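Local coordinates for ferric vibriobactin ABC transporter, periplasmic ferric vibriobactin-binding protein (Vibrio cholerae, PDB 3R5S) that probably binds the ferric siderophore vibriobactin in the periplasm and hands it to an ABC transporter for iron uptake, at residues 24-29 / 41-46; 166-171 / 228-233; 232-237 / 266-271. All blocks are in the same frame, centred on the assembly; numbering follows the deposited sequence.

Contact 1 (24-29 / 41-46); sequences KRILST and DAPVIA
I26 and P43 meet where the first beta-alpha-beta crossover of the chain closes, strand 26-28 passing through helix 31-39 into strand 44-49 alongside it. I26 is held through both backbone polar atoms: its N donates to P43 O at 2.9 Å, and its O accepts I45 N at 2.8 Å. Further on, S28 N reaches A46 O at 2.9 Å. The register slips by one between these bonds, since I26 pairs with V44 but L27 with A46. I45 is thus the extra residue of a beta bulge, which lets its side chain leave the ordinary alternation. Its CG1 sits between backbone N and carbonyl carbon (chi1 60°), 3.3 Å from I26 O, and CD1 is carried over one face of the R25 guanidinium, 3.8 Å from NH2. That guanidinium is steadied from elsewhere, by the carbonyls of E85 and Q86. On the face shared with V44, the I26 CD1 methyl lies against P43 CD at 3.6 Å and A42 CB at 3.9 Å, while L37 of helix 31-39 touches both I26 and V44. L27 and A46 share the other face, where L71 of strand 69-73 touches both. Adjacent parallel strands joined through a helix, within a sheet of order 3-2-1-4-5, are characteristic of the Rossmann-like lobes of periplasmic binding proteins in this family.

Contact 2 (166-171 / 228-233); sequences NIVSYH and ETTFLI
V168 and L232 stand as neighbours on one face of a parallel strand pair, their side chains side by side and pointing the same way. L232 has CG beside its backbone N (chi1 -63°); with CD1 extended (chi2 168°), CD2 is the branch left to lie against V168 CB at 4.0 Å, and the same methyl touches Y170 CB at 4.2 Å. V168 CG2 meets T230 CG2. The T230 hydroxyl bonds to S254, and F243 of helix 237-244 packs on both T230 and L232. On the reverse face I167 CG2 meets I233 CD1 at 3.6 Å. A chi2 of -48° turns I233 CD1 to the I167 methyl, the two side chains crossing at a slant. L190 of helix 185-192 touches both I167 and F231. Between the strands runs a ladder of N166 N to T229 O, F231 N to N166 O, V168 N to F231 O and I233 N to V168 O, each 2.8 Å. Beyond it, a water accepts the N-H of Y170 and donates to I233 O, prolonging the pairing. Strands packed by helices on both faces are typical of the second alpha/beta lobe of such binding proteins, here a mixed sheet.

Contact 3 (232-237 / 266-271); sequences LITMTD and NSFRID
S267 and T234 bury the most surface here, and they meet through a single straight bond: T234 N donates to S267 OG at 2.8 Å, with 163° at the hydrogen. T234 has positive phi, as the third residue of the type II turn from L232 to M235, and its N-H faces the incoming loop. The serine reaches it with OG set between its backbone N and carbonyl carbon (chi1 65°). The same oxygen also hydrogen-bonds G264 O, so one hydroxyl serves the turn and the start of its own loop together. T234 places its own hydroxyl beside F268, the two side chains lying alongside and pointing the same way. OG1 stands 3.4 Å from F268 CB, at the edge of the ring and near its plane. A water accepts the N-H of F268 at 2.9 Å and makes a weak link to T234 OG1. I233 fills in the apolar part with both ends of its branched chain. CG2 rests 3.9 Å from F268 CA, while CD1 comes equally close to S267 O, a carbonyl whose hydrogen bond comes from H186 NE2. Because S267 OG accepts from T234 and must donate its hydrogen to the G264 carbonyl, the direction of its bonding is fixed. The chemistry therefore implies a polar, directional join between the two loops, with I233 supplying a small apolar flank and a water bound to F268 N and weakly linked to T234 OG1.

How the contacts relate
The three contacts illustrate how a two-lobed binding protein repeats one theme. Contacts 1 and 2 each pair neighbouring parallel strands, but in different sheets on opposite sides of the chain's centre, with centres 35 Å apart and nearest atoms about 22 Å apart. Contact 3 shares L232 and I233 with contact 2, so the chain leaving the strand of contact 2 runs on into the turn of contact 3; their centres lie 10 Å apart, and Y170 O touches M235 CE at 3.6 Å. Contact 3 is also nearer the middle of the molecule, about 12 Å from contact 1 by nearest atoms. Relatives bind their ligand between the lobes, and a siderophore would probably sit likewise here.

Contact 1 (24-29 / 41-46)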
loop_
_atom_site.group_PDB
_atom_site.type_symbol
_atom_site.label_atom_id
_atom_site.label_comp_id
_atom_site.label_asym_id
_atom_site.label_seq_id
_atom_site.Cartn_x
_atom_site.Cartn_y
_atom_site.Cartn_z
ATOM N N LYS A 24 0.467 24.501 0.877
ATOM C CA LYS A 24 -0.647 24.427 -0.052
ATOM C C LYS A 24 -0.185 24.000 -1.445
ATOM O O LYS A 24 -0.991 23.899 -2.363
ATOM C CB LYS A 24 -1.354 25.780 -0.135
ATOM C CG LYS A 24 -2.005 26.232 1.169
ATOM C CD LYS A 24 -3.088 25.264 1.616
ATOM C CE LYS A 24 -3.808 25.788 2.842
ATOM N NZ LYS A 24 -5.052 25.011 3.074
ATOM N N ARG A 25 1.113 23.750 -1.596
ATOM C CA ARG A 25 1.678 23.328 -2.873
ATOM C C ARG A 25 2.675 22.195 -2.631
ATOM O O ARG A 25 3.892 22.383 -2.666
ATOM C CB ARG A 25 2.342 24.504 -3.598
ATOM C CG ARG A 25 1.357 25.562 -4.100
ATOM C CD ARG A 25 2.065 26.677 -4.876
ATOM N NE ARG A 25 2.670 26.218 -6.119
ATOM C CZ ARG A 25 2.007 26.038 -7.259
ATOM N NH1 ARG A 25 0.704 26.272 -7.325
ATOM N NH2 ARG A 25 2.646 25.616 -8.344
ATOM N N ILE A 26 2.142 21.019 -2.347
ATOM C CA ILE A 26 2.962 19.872 -1.984
ATOM C C ILE A 26 3.462 19.143 -3.227
ATOM O O ILE A 26 2.683 18.776 -4.097
ATOM C CB ILE A 26 2.151 18.915 -1.099
ATOM C CG1 ILE A 26 1.641 19.685 0.131
ATOM C CG2 ILE A 26 2.974 17.679 -0.711
ATOM C CD1 ILE A 26 0.636 18.926 0.932
ATOM N N LEU A 27 4.771 18.942 -3.313
ATOM C CA LEU A 27 5.315 18.112 -4.378
ATOM C C LEU A 27 5.873 16.811 -3.790
ATOM O O LEU A 27 6.671 16.840 -2.854
ATOM C CB LEU A 27 6.377 18.893 -5.161
ATOM C CG LEU A 27 7.104 18.167 -6.297
ATOM C CD1 LEU A 27 7.518 19.147 -7.384
ATOM C CD2 LEU A 27 8.308 17.407 -5.746
ATOM N N SER A 28 5.432 15.668 -4.315
ATOM C CA SER A 28 5.986 14.385 -3.871
ATOM C C SER A 28 7.067 13.855 -4.812
ATOM O O SER A 28 6.855 13.748 -6.025
ATOM C CB SER A 28 4.894 13.332 -3.711
ATOM O OG SER A 28 5.490 12.063 -3.468
ATOM N N THR A 29 8.217 13.514 -4.235
ATOM C CA THR A 29 9.332 12.922 -4.975
ATOM C C THR A 29 9.264 11.397 -4.939
ATOM O O THR A 29 10.129 10.714 -5.496
ATOM C CB THR A 29 10.709 13.354 -4.409
ATOM O OG1 THR A 29 10.886 12.833 -3.083
ATOM C CG2 THR A 29 10.852 14.877 -4.395
ATOM N N ASP A 41 -6.393 13.823 1.336
ATOM C CA ASP A 41 -6.789 15.000 0.569
ATOM C C ASP A 41 -5.815 16.150 0.755
ATOM O O ASP A 41 -6.220 17.309 0.817
ATOM C CB ASP A 41 -8.202 15.457 0.944
ATOM C CG ASP A 41 -9.259 14.427 0.595
ATOM O OD1 ASP A 41 -8.973 13.546 -0.248
ATOM O OD2 ASP A 41 -10.373 14.494 1.159
ATOM N N ALA A 42 -4.529 15.834 0.838
ATOM C CA ALA A 42 -3.508 16.880 0.902
ATOM C C ALA A 42 -3.395 17.570 -0.447
ATOM O O ALA A 42 -3.632 16.948 -1.490
ATOM C CB ALA A 42 -2.171 16.293 1.317
ATOM N N PRO A 43 -3.045 18.871 -0.435
ATOM C CA PRO A 43 -2.875 19.661 -1.663
ATOM C C PRO A 43 -1.589 19.310 -2.431
ATOM O O PRO A 43 -0.628 20.085 -2.457
ATOM C CB PRO A 43 -2.855 21.106 -1.152
ATOM C CG PRO A 43 -2.362 21.007 0.257
ATOM C CD PRO A 43 -2.906 19.691 0.783
ATOM N N VAL A 44 -1.591 18.134 -3.047
ATOM C CA VAL A 44 -0.482 17.682 -3.881
ATOM C C VAL A 44 -0.628 18.229 -5.295
ATOM O O VAL A 44 -1.633 17.983 -5.968
ATOM C CB VAL A 44 -0.431 16.146 -3.957
ATOM C CG1 VAL A 44 0.758 15.688 -4.797
ATOM C CG2 VAL A 44 -0.341 15.560 -2.566
ATOM N N ILE A 45 0.375 18.975 -5.743
ATOM C CA ILE A 45 0.321 19.620 -7.051
ATOM C C ILE A 45 1.092 18.830 -8.104
ATOM O O ILE A 45 0.842 18.982 -9.303
ATOM C CB ILE A 45 0.899 21.033 -6.996
ATOM C CG1 ILE A 45 2.358 20.968 -6.547
ATOM C CG2 ILE A 45 0.061 21.909 -6.061
ATOM C CD1 ILE A 45 3.180 22.179 -6.903
ATOM N N ALA A 46 2.032 17.998 -7.655
ATOM C CA ALA A 46 2.835 17.193 -8.567
ATOM C C ALA A 46 3.440 15.990 -7.851
ATOM O O ALA A 46 3.706 16.039 -6.650
ATOM C CB ALA A 46 3.934 18.052 -9.183
#

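Contact 2 (166-171 / 228-233)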
loop_
_atom_site.group_PDB
_atom_site.type_symbol
_atom_site.label_atom_id
_atom_site.label_comp_id
_atom_site.label_asym_id
_atom_site.label_seq_id
_atom_site.Cartn_x
_atom_site.Cartn_y
_atom_site.Cartn_z
ATOM N N ASN A 166 -4.315 -18.479 3.616
ATOM C CA ASN A 166 -2.967 -17.940 3.561
ATOM C C ASN A 166 -2.880 -16.896 2.465
ATOM O O ASN A 166 -3.790 -16.785 1.634
ATOM C CB ASN A 166 -1.895 -19.042 3.429
ATOM C CG ASN A 166 -2.266 -20.109 2.423
ATOM O OD1 ASN A 166 -2.271 -21.310 2.739
ATOM N ND2 ASN A 166 -2.583 -19.687 1.210
ATOM N N ILE A 167 -1.810 -16.105 2.502
ATOM C CA ILE A 167 -1.592 -15.026 1.550
ATOM C C ILE A 167 -0.256 -15.252 0.866
ATOM O O ILE A 167 0.804 -15.148 1.482
ATOM C CB ILE A 167 -1.596 -13.649 2.260
ATOM C CG1 ILE A 167 -2.900 -13.462 3.032
ATOM C CG2 ILE A 167 -1.373 -12.517 1.253
ATOM C CD1 ILE A 167 -2.905 -12.222 3.942
ATOM N N VAL A 168 -0.308 -15.570 -0.419
ATOM C CA VAL A 168 0.877 -16.022 -1.127
ATOM C C VAL A 168 1.237 -15.105 -2.283
ATOM O O VAL A 168 0.360 -14.588 -2.974
ATOM C CB VAL A 168 0.671 -17.462 -1.658
ATOM C CG1 VAL A 168 1.840 -17.888 -2.538
ATOM C CG2 VAL A 168 0.484 -18.421 -0.501
ATOM N N SER A 169 2.538 -14.901 -2.473
ATOM C CA SER A 169 3.055 -14.247 -3.660
ATOM C C SER A 169 3.704 -15.336 -4.500
ATOM O O SER A 169 4.798 -15.789 -4.186
ATOM C CB SER A 169 4.088 -13.187 -3.283
ATOM O OG SER A 169 4.489 -12.431 -4.419
ATOM N N TYR A 170 3.021 -15.756 -5.558
ATOM C CA TYR A 170 3.421 -16.936 -6.317
ATOM C C TYR A 170 4.211 -16.558 -7.565
ATOM O O TYR A 170 3.727 -15.785 -8.404
ATOM C CB TYR A 170 2.175 -17.725 -6.705
ATOM C CG TYR A 170 2.424 -18.935 -7.565
ATOM C CD1 TYR A 170 2.960 -20.099 -7.019
ATOM C CD2 TYR A 170 2.099 -18.933 -8.918
ATOM C CE1 TYR A 170 3.181 -21.223 -7.801
ATOM C CE2 TYR A 170 2.312 -20.064 -9.711
ATOM C CZ TYR A 170 2.852 -21.200 -9.145
ATOM O OH TYR A 170 3.075 -22.320 -9.925
ATOM N N HIS A 171 5.425 -17.094 -7.682
ATOM C CA HIS A 171 6.240 -16.897 -8.882
ATOM C C HIS A 171 6.546 -18.213 -9.584
ATOM O O HIS A 171 7.192 -18.227 -10.630
ATOM C CB HIS A 171 7.552 -16.195 -8.552
ATOM C CG HIS A 171 7.375 -14.841 -7.943
ATOM N ND1 HIS A 171 6.910 -13.761 -8.658
ATOM C CD2 HIS A 171 7.600 -14.395 -6.686
ATOM C CE1 HIS A 171 6.854 -12.705 -7.865
ATOM N NE2 HIS A 171 7.271 -13.062 -6.664
ATOM N N GLU A 228 -7.245 -23.753 4.035
ATOM C CA GLU A 228 -8.301 -24.150 3.119
ATOM C C GLU A 228 -8.531 -23.111 2.027
ATOM O O GLU A 228 -9.160 -23.399 1.003
ATOM C CB GLU A 228 -9.590 -24.403 3.897
ATOM C CG GLU A 228 -9.504 -25.582 4.875
ATOM C CD GLU A 228 -9.146 -25.169 6.298
ATOM O OE1 GLU A 228 -8.504 -24.116 6.481
ATOM O OE2 GLU A 228 -9.519 -25.899 7.244
ATOM N N THR A 229 -8.001 -21.909 2.226
ATOM C CA THR A 229 -8.144 -20.845 1.231
ATOM C C THR A 229 -6.811 -20.160 0.963
ATOM O O THR A 229 -6.009 -19.960 1.880
ATOM C CB THR A 229 -9.176 -19.793 1.695
ATOM O OG1 THR A 229 -10.488 -20.368 1.686
ATOM C CG2 THR A 229 -9.161 -18.554 0.799
ATOM N N THR A 230 -6.570 -19.793 -0.291
ATOM C CA THR A 230 -5.365 -19.040 -0.621
ATOM C C THR A 230 -5.697 -17.754 -1.349
ATOM O O THR A 230 -6.459 -17.769 -2.327
ATOM C CB THR A 230 -4.420 -19.841 -1.525
ATOM O OG1 THR A 230 -3.908 -20.971 -0.807
ATOM C CG2 THR A 230 -3.273 -18.952 -1.987
ATOM N N PHE A 231 -5.114 -16.650 -0.877
ATOM C CA PHE A 231 -5.214 -15.366 -1.570
ATOM C C PHE A 231 -3.883 -15.029 -2.212
ATOM O O PHE A 231 -2.852 -15.063 -1.550
ATOM C CB PHE A 231 -5.622 -14.255 -0.600
ATOM C CG PHE A 231 -7.049 -14.346 -0.146
ATOM C CD1 PHE A 231 -8.091 -13.953 -0.987
ATOM C CD2 PHE A 231 -7.354 -14.829 1.117
ATOM C CE1 PHE A 231 -9.413 -14.034 -0.567
ATOM C CE2 PHE A 231 -8.676 -14.914 1.536
ATOM C CZ PHE A 231 -9.701 -14.515 0.699
ATOM N N LEU A 232 -3.912 -14.698 -3.501
ATOM C CA LEU A 232 -2.697 -14.492 -4.279
ATOM C C LEU A 232 -2.391 -13.020 -4.543
ATOM O O LEU A 232 -3.205 -12.291 -5.113
ATOM C CB LEU A 232 -2.776 -15.262 -5.603
ATOM C CG LEU A 232 -2.877 -16.788 -5.456
ATOM C CD1 LEU A 232 -3.238 -17.435 -6.778
ATOM C CD2 LEU A 232 -1.562 -17.338 -4.937
ATOM N N ILE A 233 -1.206 -12.603 -4.111
ATOM C CA ILE A 233 -0.718 -11.241 -4.274
ATOM C C ILE A 233 -0.517 -10.869 -5.741
ATOM O O ILE A 233 -0.035 -11.675 -6.521
ATOM C CB ILE A 233 0.641 -11.068 -3.525
ATOM C CG1 ILE A 233 0.434 -11.164 -2.013
ATOM C CG2 ILE A 233 1.323 -9.779 -3.900
ATOM C CD1 ILE A 233 -0.702 -10.310 -1.499
HETATM O O HOH W 1 0.774 -14.425 -6.510
#

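Contact 3 (232-237 / 266-271)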
loop_
_atom_site.group_PDB
_atom_site.type_symbol
_atom_site.label_atom_id
_atom_site.label_comp_id
_atom_site.label_asym_id
_atom_site.label_seq_id
_atom_site.Cartn_x
_atom_site.Cartn_y
_atom_site.Cartn_z
ATOM N N LEU A 232 -3.912 -14.698 -3.501
ATOM C CA LEU A 232 -2.697 -14.492 -4.279
ATOM C C LEU A 232 -2.391 -13.020 -4.543
ATOM O O LEU A 232 -3.205 -12.291 -5.113
ATOM C CB LEU A 232 -2.776 -15.262 -5.603
ATOM C CG LEU A 232 -2.877 -16.788 -5.456
ATOM C CD1 LEU A 232 -3.238 -17.435 -6.778
ATOM C CD2 LEU A 232 -1.562 -17.338 -4.937
ATOM N N ILE A 233 -1.206 -12.603 -4.111
ATOM C CA ILE A 233 -0.718 -11.241 -4.274
ATOM C C ILE A 233 -0.517 -10.869 -5.741
ATOM O O ILE A 233 -0.035 -11.675 -6.521
ATOM C CB ILE A 233 0.641 -11.068 -3.525
ATOM C CG1 ILE A 233 0.434 -11.164 -2.013
ATOM C CG2 ILE A 233 1.323 -9.779 -3.900
ATOM C CD1 ILE A 233 -0.702 -10.310 -1.499
ATOM N N THR A 234 -0.901 -9.643 -6.095
ATOM C CA THR A 234 -0.641 -9.070 -7.414
ATOM C C THR A 234 -1.196 -9.915 -8.562
ATOM O O THR A 234 -0.633 -9.940 -9.655
ATOM C CB THR A 234 0.885 -8.812 -7.614
ATOM O OG1 THR A 234 1.401 -8.097 -6.483
ATOM C CG2 THR A 234 1.152 -7.991 -8.868
HETATM N N MSE A 235 -2.298 -10.614 -8.310
HETATM C CA MSE A 235 -2.869 -11.513 -9.310
HETATM C C MSE A 235 -4.386 -11.361 -9.445
HETATM O O MSE A 235 -5.106 -11.208 -8.453
HETATM C CB MSE A 235 -2.546 -12.983 -8.992
HETATM C CG MSE A 235 -1.138 -13.450 -9.362
HETATM SE SE MSE A 235 -0.938 -15.261 -9.320
HETATM C CE MSE A 235 0.628 -15.371 -10.154
ATOM N N THR A 236 -4.854 -11.412 -10.688
ATOM C CA THR A 236 -6.266 -11.569 -10.997
ATOM C C THR A 236 -6.608 -13.058 -10.940
ATOM O O THR A 236 -5.715 -13.910 -10.951
ATOM C CB THR A 236 -6.559 -11.103 -12.423
ATOM O OG1 THR A 236 -5.828 -11.921 -13.349
ATOM C CG2 THR A 236 -6.146 -9.651 -12.609
ATOM N N ASP A 237 -7.894 -13.385 -10.911
ATOM C CA ASP A 237 -8.282 -14.794 -10.928
ATOM C C ASP A 237 -7.756 -15.522 -12.168
ATOM O O ASP A 237 -7.362 -16.692 -12.094
ATOM C CB ASP A 237 -9.799 -14.952 -10.793
ATOM C CG ASP A 237 -10.275 -14.750 -9.362
ATOM O OD1 ASP A 237 -9.453 -14.884 -8.431
ATOM O OD2 ASP A 237 -11.466 -14.469 -9.160
ATOM N N ASN A 266 -3.223 -4.755 -7.940
ATOM C CA ASN A 266 -2.573 -3.672 -7.204
ATOM C C ASN A 266 -2.272 -4.018 -5.745
ATOM O O ASN A 266 -1.991 -3.134 -4.938
ATOM C CB ASN A 266 -3.423 -2.400 -7.268
ATOM C CG ASN A 266 -3.704 -1.951 -8.689
ATOM O OD1 ASN A 266 -2.855 -2.073 -9.567
ATOM N ND2 ASN A 266 -4.899 -1.412 -8.919
ATOM N N SER A 267 -2.289 -5.311 -5.424
ATOM C CA SER A 267 -2.216 -5.758 -4.028
ATOM C C SER A 267 -0.806 -6.043 -3.475
ATOM O O SER A 267 -0.665 -6.529 -2.345
ATOM C CB SER A 267 -3.128 -6.971 -3.815
ATOM O OG SER A 267 -2.670 -8.091 -4.558
ATOM N N PHE A 268 0.236 -5.730 -4.239
ATOM C CA PHE A 268 1.587 -5.883 -3.699
ATOM C C PHE A 268 1.768 -5.089 -2.406
ATOM O O PHE A 268 2.283 -5.603 -1.407
ATOM C CB PHE A 268 2.657 -5.466 -4.704
ATOM C CG PHE A 268 4.060 -5.647 -4.182
ATOM C CD1 PHE A 268 4.629 -6.908 -4.120
ATOM C CD2 PHE A 268 4.798 -4.563 -3.742
ATOM C CE1 PHE A 268 5.911 -7.086 -3.630
ATOM C CE2 PHE A 268 6.078 -4.735 -3.253
ATOM C CZ PHE A 268 6.635 -5.999 -3.196
ATOM N N ARG A 269 1.338 -3.833 -2.439
ATOM C CA ARG A 269 1.520 -2.919 -1.317
ATOM C C ARG A 269 0.156 -2.404 -0.881
ATOM O O ARG A 269 -0.694 -2.119 -1.723
ATOM C CB ARG A 269 2.394 -1.734 -1.740
ATOM C CG ARG A 269 3.262 -1.145 -0.634
ATOM C CD ARG A 269 4.499 -2.021 -0.416
ATOM N NE ARG A 269 5.458 -1.553 0.597
ATOM C CZ ARG A 269 5.198 -0.769 1.647
ATOM N NH1 ARG A 269 6.192 -0.456 2.465
ATOM N NH2 ARG A 269 3.976 -0.294 1.905
ATOM N N ILE A 270 -0.060 -2.292 0.425
ATOM C CA ILE A 270 -1.346 -1.809 0.903
ATOM C C ILE A 270 -1.333 -0.314 1.185
ATOM O O ILE A 270 -0.561 0.164 2.026
ATOM C CB ILE A 270 -1.801 -2.525 2.178
ATOM C CG1 ILE A 270 -1.715 -4.049 2.016
ATOM C CG2 ILE A 270 -3.209 -2.080 2.557
ATOM C CD1 ILE A 270 -2.629 -4.649 0.959
ATOM N N ASP A 271 -2.176 0.417 0.459
ATOM C CA ASP A 271 -2.517 1.776 0.820
ATOM C C ASP A 271 -4.038 1.879 0.830
ATOM O O ASP A 271 -4.729 0.873 0.648
ATOM C CB ASP A 271 -1.843 2.807 -0.110
ATOM C CG ASP A 271 -2.264 2.674 -1.566
ATOM O OD1 ASP A 271 -3.443 2.376 -1.839
ATOM O OD2 ASP A 271 -1.410 2.916 -2.443
HETATM O O HOH W 2 0.498 -4.921 -7.024
#